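PDB 1T4W: transcription factor cep-1 from Caenorhabditis elegans, which activates transcription by binding the same DNA consensus sequence as p53, promoting apoptosis under genotoxic stress and proper meiotic chromosome segregation. Local coordinates for residues A[148-160]-A[167-179]. Numbering follows the deposited sequence.
Sequences DRRKTMCLAVFLD and ILHAYIKQVRIVA
Leu155 and Ile172 form an antiparallel hydrogen-bonded pair. Ile172 N gives a bond of 2.8 Å to Leu155 O; the return bond from Leu155 N to Ile172 O is weak. Their side chains lie side by side, with Leu155 CD2 3.9 Å from Ile172 CD1. Val157 pairs with Ala170 next along the ladder, and Val157 N bonds to Ala170 O at 2.9 Å. Val157 CG2 lies 3.4 Å from Ala170 O and also packs on Ala170 CB. At the far end Leu159 O takes a bond from Ile167 N and a weak one from Leu168 N. Two residues thus face one, a classic beta bulge.

Ala156, Phe158, His169 and Tyr171 point to the opposite face. Cys154 SG is anti to its backbone N (chi1 179°), which carries the sulfur to 3.7 Å from Tyr171 CB and obliquely beside the ring. Phe158 CD1 meets His169 CB at 3.6 Å, and the imidazole NE2 bonds to Glu72.

The second strand turns a corner at Lys173. Beyond it Val175 N bonds to Met153 O, and a water bridges Met153 N and Val175 O. Met153 SD is 3.9 Å from Ile177 CD1. The Ile177 side chain lies about 9 Å from the zinc ion, which is held by Cys85, His88, Cys139 and Cys143.

Strand 57-65 flanks the first strand, and 29-33 the second. Ile6 of strand 3-8 covers Leu155, Val157 and Ala170. This is a beta hairpin within the larger sheet of the p53-like beta-sandwich DNA-binding domain.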
loop_
_atom_site.group_PDB
_atom_site.type_symbol
_atom_site.label_atom_id
_atom_site.label_comp_id
_atom_site.label_asym_id
_atom_site.label_seq_id
_atom_site.Cartn_x
_atom_site.Cartn_y
_atom_site.Cartn_z
ATOM N N ASP A 148 -16.277 5.703 7.506
ATOM C CA ASP A 148 -14.942 5.218 7.152
ATOM C C ASP A 148 -14.973 4.572 5.770
ATOM O O ASP A 148 -13.998 4.632 5.017
ATOM C CB ASP A 148 -14.446 4.186 8.168
ATOM C CG ASP A 148 -13.741 4.818 9.354
ATOM O OD1 ASP A 148 -13.308 4.059 10.247
ATOM O OD2 ASP A 148 -13.610 6.064 9.393
ATOM N N ARG A 149 -16.105 3.953 5.449
ATOM C CA ARG A 149 -16.286 3.279 4.168
ATOM C C ARG A 149 -16.196 4.299 3.027
ATOM O O ARG A 149 -15.803 3.960 1.910
ATOM C CB ARG A 149 -17.650 2.575 4.140
ATOM C CG ARG A 149 -17.731 1.369 3.209
ATOM C CD ARG A 149 -19.181 0.955 2.944
ATOM N NE ARG A 149 -19.984 0.900 4.165
ATOM C CZ ARG A 149 -19.766 0.063 5.174
ATOM N NH1 ARG A 149 -18.764 -0.803 5.116
ATOM N NH2 ARG A 149 -20.549 0.100 6.245
ATOM N N ARG A 150 -16.557 5.545 3.327
ATOM C CA ARG A 150 -16.531 6.630 2.351
ATOM C C ARG A 150 -15.139 7.228 2.170
ATOM O O ARG A 150 -14.861 7.908 1.183
ATOM C CB ARG A 150 -17.526 7.715 2.763
ATOM C CG ARG A 150 -18.970 7.242 2.677
ATOM C CD ARG A 150 -19.961 8.321 3.081
ATOM N NE ARG A 150 -21.343 7.907 2.830
ATOM C CZ ARG A 150 -21.853 7.692 1.619
ATOM N NH1 ARG A 150 -21.100 7.852 0.537
ATOM N NH2 ARG A 150 -23.119 7.319 1.489
ATOM N N LYS A 151 -14.260 6.991 3.132
ATOM C CA LYS A 151 -12.901 7.486 3.012
ATOM C C LYS A 151 -12.176 6.585 2.011
ATOM O O LYS A 151 -12.641 5.497 1.684
ATOM C CB LYS A 151 -12.214 7.461 4.376
ATOM C CG LYS A 151 -12.917 8.346 5.399
ATOM C CD LYS A 151 -12.214 8.352 6.739
ATOM C CE LYS A 151 -12.979 9.192 7.749
ATOM N NZ LYS A 151 -12.379 9.102 9.113
ATOM N N THR A 152 -11.050 7.049 1.502
ATOM C CA THR A 152 -10.283 6.275 0.546
ATOM C C THR A 152 -9.089 5.641 1.267
ATOM O O THR A 152 -8.391 6.316 2.031
ATOM C CB THR A 152 -9.789 7.191 -0.571
ATOM O OG1 THR A 152 -10.914 7.862 -1.141
ATOM C CG2 THR A 152 -9.064 6.400 -1.662
ATOM N N MET A 153 -8.873 4.344 1.059
ATOM C CA MET A 153 -7.726 3.667 1.684
ATOM C C MET A 153 -6.567 3.815 0.708
ATOM O O MET A 153 -6.768 3.722 -0.501
ATOM C CB MET A 153 -8.028 2.202 1.932
ATOM C CG MET A 153 -9.183 1.998 2.872
ATOM S SD MET A 153 -9.403 0.255 3.216
ATOM C CE MET A 153 -10.779 0.312 4.344
ATOM N N CYS A 154 -5.365 4.010 1.245
ATOM C CA CYS A 154 -4.166 4.270 0.453
ATOM C C CYS A 154 -2.920 3.501 0.926
ATOM O O CYS A 154 -2.601 3.507 2.124
ATOM C CB CYS A 154 -3.881 5.774 0.518
ATOM S SG CYS A 154 -2.405 6.304 -0.371
ATOM N N LEU A 155 -2.240 2.818 0.005
ATOM C CA LEU A 155 -1.020 2.064 0.347
ATOM C C LEU A 155 0.136 2.979 -0.044
ATOM O O LEU A 155 0.332 3.271 -1.241
ATOM C CB LEU A 155 -0.925 0.756 -0.463
ATOM C CG LEU A 155 0.349 -0.073 -0.185
ATOM C CD1 LEU A 155 0.363 -0.456 1.296
ATOM C CD2 LEU A 155 0.390 -1.337 -1.057
ATOM N N ALA A 156 0.889 3.434 0.955
ATOM C CA ALA A 156 2.006 4.358 0.729
ATOM C C ALA A 156 3.341 3.811 1.214
ATOM O O ALA A 156 3.400 3.141 2.253
ATOM C CB ALA A 156 1.723 5.713 1.445
ATOM N N VAL A 157 4.401 4.115 0.453
ATOM C CA VAL A 157 5.759 3.701 0.786
ATOM C C VAL A 157 6.694 4.912 0.777
ATOM O O VAL A 157 6.530 5.844 -0.011
ATOM C CB VAL A 157 6.306 2.624 -0.196
ATOM C CG1 VAL A 157 5.579 1.288 0.048
ATOM C CG2 VAL A 157 6.136 3.087 -1.619
ATOM N N PHE A 158 7.688 4.865 1.655
ATOM C CA PHE A 158 8.647 5.953 1.831
ATOM C C PHE A 158 10.043 5.375 1.856
ATOM O O PHE A 158 10.291 4.345 2.511
ATOM C CB PHE A 158 8.389 6.660 3.172
ATOM C CG PHE A 158 6.996 7.211 3.303
ATOM C CD1 PHE A 158 6.691 8.490 2.844
ATOM C CD2 PHE A 158 5.970 6.421 3.811
ATOM C CE1 PHE A 158 5.359 8.978 2.879
ATOM C CE2 PHE A 158 4.646 6.891 3.856
ATOM C CZ PHE A 158 4.338 8.171 3.385
ATOM N N LEU A 159 10.946 6.017 1.124
ATOM C CA LEU A 159 12.328 5.582 1.134
ATOM C C LEU A 159 13.038 6.576 2.048
ATOM O O LEU A 159 12.997 7.780 1.788
ATOM C CB LEU A 159 12.929 5.630 -0.277
ATOM C CG LEU A 159 14.293 4.929 -0.403
ATOM C CD1 LEU A 159 14.139 3.435 -0.150
ATOM C CD2 LEU A 159 14.864 5.164 -1.788
ATOM N N ASP A 160 13.645 6.082 3.132
ATOM C CA ASP A 160 14.359 6.950 4.076
ATOM C C ASP A 160 15.870 6.765 4.003
ATOM O O ASP A 160 16.352 5.652 3.752
ATOM C CB ASP A 160 13.995 6.643 5.520
ATOM C CG ASP A 160 12.571 7.033 5.894
ATOM O OD1 ASP A 160 11.904 7.825 5.193
ATOM O OD2 ASP A 160 12.131 6.516 6.928
ATOM N N ILE A 167 13.298 10.490 1.559
ATOM C CA ILE A 167 13.896 11.093 0.367
ATOM C C ILE A 167 13.025 10.864 -0.879
ATOM O O ILE A 167 13.135 11.601 -1.867
ATOM C CB ILE A 167 15.370 10.620 0.120
ATOM C CG1 ILE A 167 15.446 9.117 -0.097
ATOM C CG2 ILE A 167 16.247 10.999 1.319
ATOM C CD1 ILE A 167 16.875 8.650 -0.439
ATOM N N LEU A 168 12.145 9.866 -0.820
ATOM C CA LEU A 168 11.213 9.578 -1.924
ATOM C C LEU A 168 9.989 8.907 -1.345
ATOM O O LEU A 168 10.053 8.331 -0.261
ATOM C CB LEU A 168 11.820 8.623 -2.959
ATOM C CG LEU A 168 12.851 9.118 -3.984
ATOM C CD1 LEU A 168 13.541 7.915 -4.626
ATOM C CD2 LEU A 168 12.171 9.964 -5.040
ATOM N N HIS A 169 8.884 8.968 -2.077
ATOM C CA HIS A 169 7.641 8.327 -1.640
ATOM C C HIS A 169 6.836 7.941 -2.854
ATOM O O HIS A 169 7.114 8.411 -3.955
ATOM C CB HIS A 169 6.798 9.245 -0.719
ATOM C CG HIS A 169 6.119 10.390 -1.414
ATOM N ND1 HIS A 169 6.805 11.450 -1.957
ATOM C CD2 HIS A 169 4.801 10.664 -1.601
ATOM C CE1 HIS A 169 5.946 12.330 -2.448
ATOM N NE2 HIS A 169 4.723 11.876 -2.243
ATOM N N ALA A 170 5.857 7.061 -2.657
ATOM C CA ALA A 170 4.984 6.620 -3.745
ATOM C C ALA A 170 3.781 5.970 -3.097
ATOM O O ALA A 170 3.842 5.553 -1.944
ATOM C CB ALA A 170 5.700 5.600 -4.650
ATOM N N TYR A 171 2.679 5.884 -3.826
ATOM C CA TYR A 171 1.510 5.245 -3.266
ATOM C C TYR A 171 0.557 4.753 -4.330
ATOM O O TYR A 171 0.659 5.135 -5.502
ATOM C CB TYR A 171 0.765 6.211 -2.317
ATOM C CG TYR A 171 0.396 7.547 -2.946
ATOM C CD1 TYR A 171 -0.697 7.651 -3.808
ATOM C CD2 TYR A 171 1.169 8.685 -2.721
ATOM C CE1 TYR A 171 -1.009 8.835 -4.433
ATOM C CE2 TYR A 171 0.868 9.899 -3.348
ATOM C CZ TYR A 171 -0.228 9.955 -4.205
ATOM O OH TYR A 171 -0.548 11.108 -4.847
ATOM N N ILE A 172 -0.326 3.849 -3.903
ATOM C CA ILE A 172 -1.411 3.356 -4.728
ATOM C C ILE A 172 -2.548 4.244 -4.204
ATOM O O ILE A 172 -2.972 4.142 -3.048
ATOM C CB ILE A 172 -1.715 1.904 -4.468
ATOM C CG1 ILE A 172 -0.543 1.059 -4.996
ATOM C CG2 ILE A 172 -3.044 1.512 -5.197
ATOM C CD1 ILE A 172 -0.646 -0.408 -4.695
ATOM N N LYS A 173 -2.989 5.144 -5.064
ATOM C CA LYS A 173 -4.001 6.137 -4.734
ATOM C C LYS A 173 -5.259 5.590 -4.091
ATOM O O LYS A 173 -5.788 6.166 -3.138
ATOM C CB LYS A 173 -4.308 6.938 -6.007
ATOM C CG LYS A 173 -5.142 8.192 -5.811
ATOM C CD LYS A 173 -6.550 7.926 -6.214
ATOM C CE LYS A 173 -7.411 9.199 -6.206
ATOM N NZ LYS A 173 -8.797 8.852 -6.656
ATOM N N GLN A 174 -5.767 4.485 -4.608
ATOM C CA GLN A 174 -6.939 3.897 -3.991
ATOM C C GLN A 174 -6.856 2.387 -3.972
ATOM O O GLN A 174 -6.610 1.752 -4.996
ATOM C CB GLN A 174 -8.249 4.310 -4.700
ATOM C CG GLN A 174 -9.457 3.492 -4.218
ATOM C CD GLN A 174 -10.711 3.789 -5.014
ATOM O OE1 GLN A 174 -11.224 4.889 -4.932
ATOM N NE2 GLN A 174 -11.199 2.814 -5.807
ATOM N N VAL A 175 -7.075 1.835 -2.786
ATOM C CA VAL A 175 -7.095 0.409 -2.583
ATOM C C VAL A 175 -8.475 0.057 -2.025
ATOM O O VAL A 175 -8.961 0.674 -1.057
ATOM C CB VAL A 175 -6.015 -0.029 -1.568
ATOM C CG1 VAL A 175 -6.205 -1.495 -1.215
ATOM C CG2 VAL A 175 -4.624 0.196 -2.148
ATOM N N ARG A 176 -9.132 -0.913 -2.644
ATOM C CA ARG A 176 -10.426 -1.336 -2.131
ATOM C C ARG A 176 -10.378 -2.828 -1.862
ATOM O O ARG A 176 -9.908 -3.592 -2.694
ATOM C CB ARG A 176 -11.554 -1.002 -3.120
ATOM C CG ARG A 176 -11.919 0.466 -3.149
ATOM C CD ARG A 176 -13.209 0.688 -3.951
ATOM N NE ARG A 176 -14.360 0.127 -3.248
ATOM C CZ ARG A 176 -15.491 -0.236 -3.834
ATOM N NH1 ARG A 176 -15.635 -0.102 -5.145
ATOM N NH2 ARG A 176 -16.482 -0.721 -3.105
ATOM N N ILE A 177 -10.838 -3.230 -0.682
ATOM C CA ILE A 177 -10.848 -4.630 -0.296
ATOM C C ILE A 177 -12.326 -5.018 -0.343
ATOM O O ILE A 177 -13.114 -4.670 0.540
ATOM C CB ILE A 177 -10.225 -4.804 1.105
ATOM C CG1 ILE A 177 -8.780 -4.275 1.090
ATOM C CG2 ILE A 177 -10.192 -6.285 1.472
ATOM C CD1 ILE A 177 -8.459 -3.343 2.215
ATOM N N VAL A 178 -12.679 -5.733 -1.401
ATOM C CA VAL A 178 -14.057 -6.100 -1.696
ATOM C C VAL A 178 -14.232 -7.584 -1.972
ATOM O O VAL A 178 -13.265 -8.324 -2.027
ATOM C CB VAL A 178 -14.506 -5.340 -2.945
ATOM C CG1 VAL A 178 -14.388 -3.853 -2.719
ATOM C CG2 VAL A 178 -13.607 -5.753 -4.137
ATOM N N ALA A 179 -15.476 -7.997 -2.200
ATOM C CA ALA A 179 -15.807 -9.398 -2.470
ATOM C C ALA A 179 -15.507 -9.849 -3.911
ATOM O O ALA A 179 -15.044 -10.968 -4.153
ATOM C CB ALA A 179 -17.294 -9.629 -2.155
HETATM O O HOH W 1 -10.332 7.480 -4.445
HETATM O O HOH W 2 -10.556 2.791 -0.710
#